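PDB 7KWD: alkaline phosphatase from Thermus thermophilus, which dephosphorylates phosphate monoesters as a homodimeric, zinc- and magnesium-dependent alkaline phosphatase. Local coordinates for the interface of chains A and B. Sequence-based numbering; all coordinates share one arbitrary frame. Chains: chain A/B, Alkaline phosphatase.

The interface of chains A and B. Residues chain A 25-27, 30, 453-454; chain B 75-76.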
# COMPACT_ATOMS: atom_id res chain seq x y z
N GLN A 25 1.72 -8.58 -22.55
CA GLN A 25 0.56 -8.56 -21.68
C GLN A 25 0.82 -7.85 -20.36
O GLN A 25 0.01 -7.97 -19.43
CB GLN A 25 0.11 -9.99 -21.38
CG GLN A 25 0.11 -10.87 -22.59
CD GLN A 25 -1.25 -11.38 -22.89
OE1 GLN A 25 -2.18 -10.61 -23.12
NE2 GLN A 25 -1.41 -12.70 -22.85
N GLY A 26 1.93 -7.12 -20.25
CA GLY A 26 2.26 -6.42 -19.02
C GLY A 26 1.59 -5.06 -18.90
O GLY A 26 0.89 -4.58 -19.79
N ALA A 27 1.85 -4.42 -17.75
CA ALA A 27 1.16 -3.18 -17.42
C ALA A 27 1.52 -2.09 -18.40
O ALA A 27 0.72 -1.18 -18.66
CB ALA A 27 1.50 -2.74 -15.99
N ASN A 30 -0.88 -1.96 -21.12
CA ASN A 30 -2.25 -1.69 -20.68
C ASN A 30 -2.46 -0.19 -20.78
O ASN A 30 -2.03 0.56 -19.89
CB ASN A 30 -2.50 -2.19 -19.27
CG ASN A 30 -3.90 -1.85 -18.78
OD1 ASN A 30 -4.84 -1.82 -19.57
ND2 ASN A 30 -4.04 -1.59 -17.50
N GLY A 453 -7.47 -0.53 -14.40
CA GLY A 453 -6.56 -1.53 -13.92
C GLY A 453 -5.22 -0.93 -13.55
O GLY A 453 -5.11 0.23 -13.10
N LEU A 454 -4.17 -1.76 -13.71
CA LEU A 454 -2.80 -1.40 -13.36
C LEU A 454 -2.13 -0.93 -14.63
O LEU A 454 -1.96 -1.72 -15.56
CB LEU A 454 -2.03 -2.57 -12.76
CG LEU A 454 -0.53 -2.32 -12.59
CD1 LEU A 454 -0.26 -1.25 -11.54
CD2 LEU A 454 0.19 -3.57 -12.22
N LEU B 75 -3.75 -8.01 -13.47
CA LEU B 75 -4.17 -6.68 -13.05
C LEU B 75 -4.13 -5.70 -14.22
O LEU B 75 -4.78 -4.66 -14.20
CB LEU B 75 -3.29 -6.14 -11.93
CG LEU B 75 -3.26 -6.98 -10.65
CD1 LEU B 75 -2.15 -6.53 -9.70
CD2 LEU B 75 -4.64 -6.92 -9.96
N ALA B 76 -3.28 -5.97 -15.20
CA ALA B 76 -3.20 -5.14 -16.38
C ALA B 76 -4.31 -5.42 -17.37
O ALA B 76 -4.32 -4.79 -18.42
CB ALA B 76 -1.86 -5.35 -17.08
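A:Asn30 of one subunit lies under the backbone of B:Ala76, with the carbonyl oxygen of the alanine standing over the face of the asparagine amide. The side chain is extended, CG anti to the backbone N (chi1 177°), and this carries the amide beneath that oxygen. Following it outward, CB meets B:Ala76 O at 3.3 Å and also touches the alanine methyl. The oxygen sits almost directly over CG, its C=O bond tilted to the amide; this very short approach is doubtful in detail. Of the two tips, OD1 comes within 3.2 Å of B:Ala76 O, an oxygen-oxygen approach that cannot be a hydrogen bond. ND2 passes 3.3 Å from the same oxygen, again as a packing contact across the face. It donates within chain A to A:Leu454 O at 2.8 Å. That bond is nearly straight, 171° at the hydrogen, and the acceptor lies in the amide plane, although ND2 stands well above the plane of the leucine carbonyl; the bond should fix the rotation of the amide and its flat presentation to chain B. An alanine here would probably leave A:Leu454 O without this donor and open a gap beneath B:Ala76 O.

The same A:Leu454, at the start of strand 454-456, supplies a direct polar link between the subunits in this patch: its N donates to B:Leu75 O at 3.0 Å. The acceptor ends helix 70-75, so the bond may help cap the helix's C-terminal end, the donor lying well above the carbonyl plane. Alongside, A:Leu454 CB packs on B:Leu75 CB at 3.9 Å. On the other flank, the B:Ala76 methyl rests on backbone, reaching A:Ala27 CA at 3.7 Å. B:Ala76 accounts for 62 of the 124 Å² hidden here.

This small patch of the two-fold dimer interface, centred about 22 Å from the catalytic A:Ser95, docks a helix end against the partner's strand and N-terminal segment, and probably contributes to subunit association rather than directly to catalysis.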